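Local coordinates for peptidoglycan D,D-transpeptidase MrdA (Pseudomonas aeruginosa, PDB 7KIS), which probably cross-links the peptidoglycan of the bacterial cell wall as a penicillin-binding serine D,D-transpeptidase, at residues A80-S85 against F163-P168; G181-Q186 against H200-T205; P193-G198 against E214-V219; K245-S250 against H479-I484. One frame throughout, in Å; residues are numbered along the deposited sequence.

Interaction 1 (A80-S85 against F163-P168); sequences ADNRPS and FVRHYP
R165 places CG anti to its backbone N (chi1 -175°), its chain bends at chi2 and chi3, and the guanidinium lies by A80 of the neighbouring strand. The A80 methyl lies over the centre of one guanidinium face, with A80 CB 3.5 Å from R165 CZ. On the way R165 CD passes N82 OD1 at 3.4 Å, and the N82 amide is nearly parallel to the guanidinium, the planes 15° apart. The polar ends of both find partners outside the two strands: N82 ND2 bonds to R68 O, R165 NH1 to G69 O, and R165 NH2 forms a salt bridge with E208. F163, on the same face, brings CD1 to 3.6 Å from N82 CB and CE1 to 4.0 Å from P84 CG.

Strands 80-84 and 163-166 are antiparallel neighbours at one border of a five-stranded mixed sheet. R83 and V164 form a hydrogen-bonded pair, R83 N to V164 O at 2.6 Å and V164 N to R83 O at 2.8 Å. D81 and H166 form the other such pair. On their shared face R83 CG touches H166 CB at 3.9 Å, H166 CD2 lies over one face of the R83 guanidinium toward its rim, and R83 NH2 reaches D81 OD2 at 3.3 Å in a salt bridge whose hydrogen bond is weak.

Interaction 2 (G181-Q186 against H200-T205); sequences GRINEQ and HHIGKT
G181 and I202 face each other as an antiparallel hydrogen-bonded pair, G181 N giving to I202 O at 3.1 Å and I202 N giving to G181 O at 2.9 Å. Next to them, K204 bends at chi2 and then runs extended (chi3 -175°), carrying CE past the bare CA of G181 at 3.6 Å. Its amine donates to R182 O, with K204 NZ 2.6 Å from that oxygen and tilted 26° from the carbonyl plane. At the other end of the pairing H200 O takes two donors from opposite faces of its plane: I183 N at 3.3 Å across the contact, and H201 ND1 at 2.7 Å from the next residue in the chain. The second of these bonds fixes the rotation of the H201 ring, whose CE1 comes to 4.0 Å from R182 CG, the two side chains crossing at a slant. I183 adds the apolar part, its CG1 resting 3.7 Å from I202 CB while its CD1 packs on the H201 backbone.

One shell further out, E187 OE2 forms a salt bridge with K204 NZ, which is thus held by a carboxylate as well as by R182 O; the same carboxylate accepts from N184 N. I202 is covered by L191 and Y196, and G203 N bonds to E212. Strands 179-182 and 201-205 thus pair as a two-stranded antiparallel sheet, linked by a long irregular excursion, within the PBP dimerisation domain.

Interaction 3 (P193-G198 against E214-V219); sequences PINYSG and ELHGTV
H216 stacks face to face on Y196, ring centroids 3.5 Å apart and planes at 5°, and its atoms can be followed outward from the helix end. With chi1 at -179° CG stands anti to the backbone N. CB meets the Y196 hydroxyl, OH, at 3.6 Å, and CG lies 3.5 Å from Y196 CZ. On one branch ND1 is over Y196 CE2 at 3.3 Å; on the other CD2 lies against Y196 CE1. At the far side of the ring CE1 comes near the centre of the Y196 face and, with its edge, meets N195 O at 3.0 Å. NE2 faces Y196 CD1 and hydrogen-bonds with T199 OG1.

N195 belongs to a type I turn, I194 to S197. Its ND2 donates to the carbonyl O of G217, the first residue to leave helical angles after helix 212-216; the modelled 2.4 Å is too short to trust at this resolution. V219 CG1 packs against N195 O and S197 O.

The stack and the T199 bond together fix the imidazole's tilt and rotation, while a hydrogen bond to E212 holds the tyrosine hydroxyl, which leaves each ring anchored by its own polar partner.

Interaction 4 (K245-S250 against H479-I484); sequences KDIVLS and HLAKTI
A classic beta bulge joins V248 to K482 and T483, in the antiparallel pairing of strand 247-249 with strand 481-484, an outermost strand of the five-stranded mixed sheet. Both bulge residues face V248: K482 N donates to V248 O at 2.6 Å, while T483 N reaches the same oxygen in a weak bond of 3.3 Å. The return bond, V248 N to T483 O, is 3.2 Å. The register therefore slips by one, and L249 comes opposite A481. Beyond the bulge S250 N donates to L480 O at 2.5 Å; S250 OG also points at that oxygen, but its modelled distance is too short to be taken literally.

The pairing joins segments 229 residues apart in sequence, and 479-484 is part of the transpeptidase domain. D417 accepts from L480 N and A481 N, K482 NZ forms a salt bridge with D279, and on its other side strand 247-249 bonds to I70 and F72. H479 ND1 adds a weak but straight bond of 3.3 Å to A481 O within its own segment.

Side chains pair on both faces. V248 CG2 lies 3.3 Å from T483 OG1, which sits between its backbone N and carbonyl carbon (chi1 83°). I247 CG2 touches A481 CB at 4.0 Å. I484 runs beside I247 in the same direction, and its chi2 of -75° places CD1 against the neighbour, 3.7 Å from I247 CG1.

Overall arrangement
Interactions 1 and 4 lie on opposite borders of one mixed sheet, centres about 19 Å apart, and rely chiefly on backbone ladders: regular in the first, bulged in the second. Interaction 4 has the largest share of buried residues (5 of 12) and sits nearest the chain's centre; interaction 3 is a surface contact held by an aromatic stack, with a side-chain bond whose modelled length is doubtful. Interaction 2 pairs a separate two-stranded sheet with help from a lysine amine. Interactions 2 and 3 alternate along the chain and meet where I202 packs on Y196. L215 of helix 212-216 links three contacts, touching R165 of interaction 1 and I247 of interaction 4.

Interaction 1 (A80-S85 against F163-P168)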
# COMPACT_ATOMS: atom_id res chain seq x y z
N ALA A 80 -5.49 -10.96 19.22
CA ALA A 80 -4.79 -12.21 19.52
C ALA A 80 -4.76 -12.45 21.02
O ALA A 80 -4.11 -11.70 21.75
CB ALA A 80 -3.38 -12.19 18.94
N ASP A 81 -5.45 -13.50 21.48
CA ASP A 81 -5.41 -13.90 22.88
C ASP A 81 -4.52 -15.12 23.05
O ASP A 81 -3.85 -15.58 22.11
CB ASP A 81 -6.80 -14.23 23.43
CG ASP A 81 -7.85 -13.22 23.04
OD1 ASP A 81 -7.47 -12.11 22.65
OD2 ASP A 81 -9.05 -13.55 23.13
N ASN A 82 -4.53 -15.68 24.25
CA ASN A 82 -3.92 -16.97 24.55
C ASN A 82 -4.97 -17.81 25.24
O ASN A 82 -5.62 -17.35 26.18
CB ASN A 82 -2.67 -16.81 25.42
CG ASN A 82 -1.61 -15.94 24.78
OD1 ASN A 82 -1.19 -16.19 23.65
ND2 ASN A 82 -1.18 -14.91 25.49
N ARG A 83 -5.16 -19.04 24.77
CA ARG A 83 -6.19 -19.86 25.38
C ARG A 83 -5.56 -21.02 26.13
O ARG A 83 -4.50 -21.53 25.74
CB ARG A 83 -7.17 -20.39 24.33
CG ARG A 83 -8.29 -19.42 23.97
CD ARG A 83 -9.07 -18.97 25.19
NE ARG A 83 -10.09 -17.98 24.86
CZ ARG A 83 -9.93 -16.67 24.96
NH1 ARG A 83 -8.78 -16.17 25.39
NH2 ARG A 83 -10.92 -15.84 24.63
N PRO A 84 -6.18 -21.48 27.22
CA PRO A 84 -5.60 -22.56 28.03
C PRO A 84 -5.83 -23.93 27.39
O PRO A 84 -6.97 -24.31 27.11
CB PRO A 84 -6.33 -22.44 29.38
CG PRO A 84 -7.06 -21.12 29.32
CD PRO A 84 -7.36 -20.89 27.88
N SER A 85 -4.74 -24.66 27.17
CA SER A 85 -4.77 -26.06 26.78
C SER A 85 -3.94 -26.86 27.77
O SER A 85 -3.19 -26.31 28.58
CB SER A 85 -4.25 -26.24 25.35
OG SER A 85 -5.16 -25.70 24.40
N PHE A 163 -0.41 -22.66 26.99
CA PHE A 163 -1.29 -21.75 26.29
C PHE A 163 -1.13 -21.89 24.78
O PHE A 163 -0.02 -22.09 24.28
CB PHE A 163 -1.02 -20.30 26.70
CG PHE A 163 -1.72 -19.89 27.97
CD1 PHE A 163 -3.02 -19.40 27.93
CD2 PHE A 163 -1.08 -20.00 29.19
CE1 PHE A 163 -3.66 -19.02 29.09
CE2 PHE A 163 -1.72 -19.62 30.35
CZ PHE A 163 -3.01 -19.13 30.31
N VAL A 164 -2.25 -21.80 24.07
CA VAL A 164 -2.27 -21.73 22.62
C VAL A 164 -2.64 -20.30 22.23
O VAL A 164 -3.38 -19.62 22.94
CB VAL A 164 -3.26 -22.75 22.01
CG1 VAL A 164 -4.70 -22.36 22.30
CG2 VAL A 164 -3.02 -22.92 20.52
N ARG A 165 -2.11 -19.84 21.10
CA ARG A 165 -2.47 -18.51 20.62
C ARG A 165 -3.79 -18.60 19.87
O ARG A 165 -4.05 -19.55 19.14
CB ARG A 165 -1.38 -17.94 19.71
CG ARG A 165 -1.63 -16.50 19.26
CD ARG A 165 -1.28 -15.49 20.35
NE ARG A 165 -0.49 -14.37 19.84
CZ ARG A 165 -0.36 -13.20 20.46
NH1 ARG A 165 -0.96 -12.98 21.62
NH2 ARG A 165 0.38 -12.24 19.92
N HIS A 166 -4.63 -17.58 20.07
CA HIS A 166 -5.98 -17.56 19.54
C HIS A 166 -6.20 -16.27 18.77
O HIS A 166 -5.82 -15.19 19.22
CB HIS A 166 -6.99 -17.70 20.68
CG HIS A 166 -8.42 -17.54 20.27
ND1 HIS A 166 -8.95 -18.19 19.17
CD2 HIS A 166 -9.43 -16.82 20.81
CE1 HIS A 166 -10.23 -17.87 19.06
NE2 HIS A 166 -10.55 -17.04 20.04
N TYR A 167 -6.82 -16.40 17.60
CA TYR A 167 -7.12 -15.26 16.72
C TYR A 167 -8.64 -15.14 16.62
O TYR A 167 -9.27 -15.75 15.74
CB TYR A 167 -6.48 -15.45 15.35
CG TYR A 167 -4.97 -15.60 15.41
CD1 TYR A 167 -4.17 -14.52 15.76
CD2 TYR A 167 -4.36 -16.81 15.13
CE1 TYR A 167 -2.79 -14.65 15.82
CE2 TYR A 167 -2.99 -16.95 15.19
CZ TYR A 167 -2.21 -15.87 15.54
OH TYR A 167 -0.84 -16.00 15.61
N PRO A 168 -9.26 -14.35 17.50
CA PRO A 168 -10.73 -14.35 17.59
C PRO A 168 -11.43 -13.75 16.38
O PRO A 168 -12.66 -13.87 16.28
CB PRO A 168 -11.01 -13.53 18.85
CG PRO A 168 -9.81 -12.66 19.00
CD PRO A 168 -8.65 -13.47 18.51

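Interaction 2 (G181-Q186 against H200-T205)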
# COMPACT_ATOMS: atom_id res chain seq x y z
N GLY A 181 3.17 -20.83 14.71
CA GLY A 181 3.11 -22.26 14.51
C GLY A 181 4.22 -22.92 15.31
O GLY A 181 5.00 -22.24 15.98
N ARG A 182 4.27 -24.24 15.24
CA ARG A 182 5.31 -24.97 15.96
C ARG A 182 6.68 -24.60 15.41
O ARG A 182 6.82 -24.12 14.28
CB ARG A 182 5.10 -26.48 15.85
CG ARG A 182 3.71 -26.97 16.21
CD ARG A 182 3.35 -28.21 15.40
NE ARG A 182 3.28 -27.93 13.96
CZ ARG A 182 4.25 -28.18 13.09
NH1 ARG A 182 4.09 -27.89 11.81
NH2 ARG A 182 5.39 -28.72 13.50
N ILE A 183 7.71 -24.84 16.21
CA ILE A 183 9.07 -24.46 15.86
C ILE A 183 9.74 -25.60 15.11
O ILE A 183 9.66 -26.76 15.52
CB ILE A 183 9.86 -24.06 17.12
CG1 ILE A 183 9.22 -22.84 17.77
CG2 ILE A 183 11.31 -23.78 16.80
CD1 ILE A 183 9.62 -22.62 19.21
N ASN A 184 10.42 -25.26 14.01
CA ASN A 184 10.91 -26.23 13.05
C ASN A 184 12.32 -26.70 13.40
O ASN A 184 12.85 -26.42 14.48
CB ASN A 184 10.86 -25.64 11.64
CG ASN A 184 9.70 -26.17 10.82
OD1 ASN A 184 9.14 -27.23 11.12
ND2 ASN A 184 9.33 -25.43 9.78
N GLU A 185 12.95 -27.42 12.47
CA GLU A 185 14.31 -27.89 12.67
C GLU A 185 15.32 -26.75 12.58
O GLU A 185 16.37 -26.80 13.23
CB GLU A 185 14.65 -28.96 11.62
CG GLU A 185 14.10 -30.34 11.93
CD GLU A 185 15.17 -31.29 12.41
OE1 GLU A 185 15.04 -31.83 13.53
OE2 GLU A 185 16.15 -31.51 11.66
N GLN A 186 15.03 -25.73 11.77
CA GLN A 186 16.00 -24.70 11.43
C GLN A 186 16.02 -23.55 12.43
O GLN A 186 17.10 -23.10 12.83
CB GLN A 186 15.72 -24.16 10.02
CG GLN A 186 15.66 -25.24 8.93
CD GLN A 186 14.33 -25.98 8.91
OE1 GLN A 186 13.31 -25.47 9.38
NE2 GLN A 186 14.35 -27.19 8.37
N HIS A 200 7.30 -23.54 22.63
CA HIS A 200 7.29 -24.50 21.54
C HIS A 200 6.70 -23.93 20.25
O HIS A 200 6.55 -24.66 19.27
CB HIS A 200 6.54 -25.76 21.96
CG HIS A 200 7.28 -26.58 22.97
ND1 HIS A 200 6.66 -27.47 23.82
CD2 HIS A 200 8.60 -26.64 23.27
CE1 HIS A 200 7.57 -28.04 24.60
NE2 HIS A 200 8.75 -27.56 24.28
N HIS A 201 6.35 -22.64 20.24
CA HIS A 201 5.75 -22.00 19.07
C HIS A 201 6.50 -20.70 18.79
O HIS A 201 7.14 -20.12 19.68
CB HIS A 201 4.26 -21.70 19.28
CG HIS A 201 3.42 -22.92 19.52
ND1 HIS A 201 3.91 -24.20 19.41
CD2 HIS A 201 2.12 -23.05 19.88
CE1 HIS A 201 2.95 -25.07 19.68
NE2 HIS A 201 1.85 -24.39 19.97
N ILE A 202 6.42 -20.25 17.54
CA ILE A 202 7.16 -19.07 17.09
C ILE A 202 6.35 -18.36 16.02
O ILE A 202 5.52 -18.96 15.34
CB ILE A 202 8.56 -19.46 16.56
CG1 ILE A 202 9.42 -18.21 16.30
CG2 ILE A 202 8.45 -20.27 15.28
CD1 ILE A 202 10.19 -17.75 17.51
N GLY A 203 6.59 -17.06 15.88
CA GLY A 203 5.93 -16.30 14.83
C GLY A 203 6.35 -16.79 13.46
O GLY A 203 7.53 -17.09 13.22
N LYS A 204 5.39 -16.87 12.54
CA LYS A 204 5.66 -17.32 11.19
C LYS A 204 5.66 -16.19 10.18
O LYS A 204 6.61 -16.06 9.40
CB LYS A 204 4.62 -18.38 10.78
CG LYS A 204 4.62 -19.62 11.67
CD LYS A 204 5.98 -20.29 11.67
CE LYS A 204 5.95 -21.59 12.46
NZ LYS A 204 7.32 -22.16 12.64
N THR A 205 4.62 -15.36 10.16
CA THR A 205 4.56 -14.22 9.25
C THR A 205 3.81 -13.09 9.93
O THR A 205 3.23 -13.25 11.01
CB THR A 205 3.92 -14.60 7.91
OG1 THR A 205 4.00 -13.49 7.01
CG2 THR A 205 2.46 -14.99 8.11

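Interaction 3 (P193-G198 against E214-V219)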
# COMPACT_ATOMS: atom_id res chain seq x y z
N PRO A 193 18.32 -21.07 23.64
CA PRO A 193 17.79 -22.25 24.35
C PRO A 193 17.32 -21.94 25.76
O PRO A 193 16.63 -22.76 26.36
CB PRO A 193 18.97 -23.23 24.34
CG PRO A 193 20.18 -22.38 24.13
CD PRO A 193 19.73 -21.25 23.25
N ILE A 194 17.69 -20.77 26.30
CA ILE A 194 17.34 -20.38 27.66
C ILE A 194 15.99 -19.68 27.62
O ILE A 194 15.03 -20.12 28.26
CB ILE A 194 18.43 -19.47 28.27
CG1 ILE A 194 19.76 -20.22 28.37
CG2 ILE A 194 17.99 -18.96 29.63
CD1 ILE A 194 20.91 -19.36 28.85
N ASN A 195 15.92 -18.57 26.87
CA ASN A 195 14.72 -17.75 26.89
C ASN A 195 13.54 -18.45 26.23
O ASN A 195 12.39 -18.23 26.62
CB ASN A 195 14.98 -16.41 26.20
CG ASN A 195 14.25 -15.26 26.86
OD1 ASN A 195 14.78 -14.57 27.72
ND2 ASN A 195 13.00 -15.04 26.44
N TYR A 196 13.80 -19.28 25.22
CA TYR A 196 12.75 -20.01 24.53
C TYR A 196 12.53 -21.41 25.08
O TYR A 196 11.82 -22.20 24.46
CB TYR A 196 13.04 -20.06 23.03
CG TYR A 196 12.52 -18.84 22.30
CD1 TYR A 196 11.34 -18.88 21.59
CD2 TYR A 196 13.22 -17.64 22.35
CE1 TYR A 196 10.86 -17.76 20.93
CE2 TYR A 196 12.75 -16.52 21.70
CZ TYR A 196 11.57 -16.58 20.99
OH TYR A 196 11.10 -15.47 20.34
N SER A 197 13.13 -21.74 26.23
CA SER A 197 12.79 -22.99 26.90
C SER A 197 11.34 -22.96 27.34
O SER A 197 10.86 -21.96 27.89
CB SER A 197 13.71 -23.21 28.10
OG SER A 197 13.80 -24.58 28.43
N GLY A 198 10.63 -24.06 27.10
CA GLY A 198 9.20 -24.12 27.33
C GLY A 198 8.36 -23.40 26.30
O GLY A 198 7.13 -23.48 26.37
N GLU A 214 9.61 -8.88 20.95
CA GLU A 214 8.84 -8.15 21.95
C GLU A 214 7.65 -8.96 22.45
O GLU A 214 7.33 -8.94 23.64
CB GLU A 214 8.38 -6.81 21.38
CG GLU A 214 9.51 -5.83 21.08
CD GLU A 214 10.26 -6.16 19.80
OE1 GLU A 214 9.81 -7.07 19.06
OE2 GLU A 214 11.29 -5.52 19.53
N LEU A 215 6.98 -9.68 21.54
CA LEU A 215 5.81 -10.47 21.93
C LEU A 215 6.18 -11.69 22.76
O LEU A 215 5.31 -12.24 23.45
CB LEU A 215 5.04 -10.91 20.69
CG LEU A 215 4.21 -9.84 19.97
CD1 LEU A 215 3.78 -10.34 18.60
CD2 LEU A 215 3.01 -9.43 20.80
N HIS A 216 7.44 -12.13 22.72
CA HIS A 216 7.83 -13.35 23.42
C HIS A 216 7.96 -13.09 24.92
O HIS A 216 7.10 -13.51 25.71
CB HIS A 216 9.13 -13.89 22.84
CG HIS A 216 9.60 -15.16 23.49
ND1 HIS A 216 10.82 -15.26 24.13
CD2 HIS A 216 9.03 -16.38 23.58
CE1 HIS A 216 10.97 -16.48 24.60
NE2 HIS A 216 9.89 -17.19 24.28
N GLY A 217 9.02 -12.41 25.33
CA GLY A 217 9.27 -12.12 26.72
C GLY A 217 10.47 -12.89 27.25
O GLY A 217 11.36 -13.32 26.52
N THR A 218 10.48 -13.05 28.57
CA THR A 218 11.55 -13.76 29.27
C THR A 218 10.95 -14.86 30.12
O THR A 218 9.83 -14.74 30.62
CB THR A 218 12.38 -12.82 30.15
OG1 THR A 218 11.53 -12.16 31.09
CG2 THR A 218 13.10 -11.78 29.29
N VAL A 219 11.70 -15.95 30.28
CA VAL A 219 11.24 -17.09 31.05
C VAL A 219 11.53 -16.88 32.53
O VAL A 219 12.43 -16.13 32.92
CB VAL A 219 11.88 -18.40 30.56
CG1 VAL A 219 11.16 -18.93 29.34
CG2 VAL A 219 13.35 -18.19 30.27

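Interaction 4 (K245-S250 against H479-I484)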
# COMPACT_ATOMS: atom_id res chain seq x y z
N LYS A 245 5.58 -8.26 25.38
CA LYS A 245 5.07 -6.91 25.27
C LYS A 245 3.82 -6.90 24.40
O LYS A 245 3.74 -7.59 23.38
CB LYS A 245 6.13 -5.98 24.66
CG LYS A 245 7.23 -5.58 25.63
CD LYS A 245 8.26 -4.70 24.94
CE LYS A 245 9.64 -4.89 25.55
NZ LYS A 245 10.70 -4.28 24.70
N ASP A 246 2.84 -6.11 24.82
CA ASP A 246 1.57 -6.01 24.11
C ASP A 246 1.67 -4.96 23.01
O ASP A 246 2.26 -3.90 23.20
CB ASP A 246 0.44 -5.68 25.08
CG ASP A 246 0.43 -6.61 26.28
OD1 ASP A 246 0.84 -7.78 26.14
OD2 ASP A 246 0.02 -6.17 27.38
N ILE A 247 1.08 -5.27 21.87
CA ILE A 247 1.16 -4.43 20.68
C ILE A 247 -0.24 -3.95 20.33
O ILE A 247 -1.19 -4.74 20.29
CB ILE A 247 1.78 -5.19 19.49
CG1 ILE A 247 3.20 -5.62 19.82
CG2 ILE A 247 1.76 -4.32 18.24
CD1 ILE A 247 3.83 -6.44 18.74
N VAL A 248 -0.36 -2.65 20.09
CA VAL A 248 -1.59 -2.04 19.62
C VAL A 248 -1.39 -1.72 18.15
O VAL A 248 -0.46 -1.00 17.78
CB VAL A 248 -1.95 -0.78 20.42
CG1 VAL A 248 -3.37 -0.36 20.13
CG2 VAL A 248 -1.73 -1.02 21.90
N LEU A 249 -2.27 -2.25 17.30
CA LEU A 249 -2.10 -2.05 15.87
C LEU A 249 -2.81 -0.77 15.44
O LEU A 249 -3.75 -0.30 16.09
CB LEU A 249 -2.65 -3.23 15.08
CG LEU A 249 -2.04 -4.61 15.34
CD1 LEU A 249 -2.82 -5.67 14.58
CD2 LEU A 249 -0.57 -4.64 14.95
N SER A 250 -2.35 -0.22 14.32
CA SER A 250 -2.97 0.97 13.75
C SER A 250 -4.27 0.66 13.04
O SER A 250 -5.07 1.58 12.82
CB SER A 250 -2.01 1.66 12.79
OG SER A 250 -0.68 1.60 13.27
N HIS A 479 3.17 2.20 9.16
CA HIS A 479 3.49 1.26 10.23
C HIS A 479 2.20 0.68 10.79
O HIS A 479 1.22 1.40 10.98
CB HIS A 479 4.30 1.93 11.34
CG HIS A 479 3.70 3.21 11.85
ND1 HIS A 479 3.13 3.31 13.10
CD2 HIS A 479 3.59 4.43 11.28
CE1 HIS A 479 2.69 4.55 13.28
NE2 HIS A 479 2.96 5.24 12.18
N LEU A 480 2.22 -0.63 11.05
CA LEU A 480 1.08 -1.29 11.66
C LEU A 480 1.07 -1.09 13.17
O LEU A 480 0.07 -0.65 13.74
CB LEU A 480 1.09 -2.78 11.32
CG LEU A 480 0.98 -3.13 9.83
CD1 LEU A 480 1.78 -4.37 9.50
CD2 LEU A 480 -0.48 -3.31 9.44
N ALA A 481 2.18 -1.41 13.83
CA ALA A 481 2.30 -1.26 15.27
C ALA A 481 2.17 0.20 15.68
O ALA A 481 3.08 1.00 15.47
CB ALA A 481 3.64 -1.82 15.76
N LYS A 482 1.02 0.56 16.27
CA LYS A 482 0.84 1.92 16.76
C LYS A 482 1.71 2.17 17.99
O LYS A 482 2.40 3.19 18.07
CB LYS A 482 -0.63 2.18 17.07
CG LYS A 482 -1.00 3.66 17.10
CD LYS A 482 -2.51 3.85 17.09
CE LYS A 482 -2.88 5.28 17.46
NZ LYS A 482 -2.27 6.28 16.54
N THR A 483 1.67 1.26 18.96
CA THR A 483 2.49 1.34 20.16
C THR A 483 3.06 -0.03 20.48
O THR A 483 2.44 -1.06 20.21
CB THR A 483 1.71 1.85 21.38
OG1 THR A 483 1.01 0.76 22.00
CG2 THR A 483 0.72 2.94 21.01
N ILE A 484 4.25 -0.03 21.07
CA ILE A 484 4.87 -1.23 21.62
C ILE A 484 5.09 -0.98 23.11
O ILE A 484 5.84 -0.08 23.49
CB ILE A 484 6.20 -1.57 20.93
CG1 ILE A 484 6.04 -1.50 19.41
CG2 ILE A 484 6.68 -2.95 21.35
CD1 ILE A 484 5.30 -2.68 18.83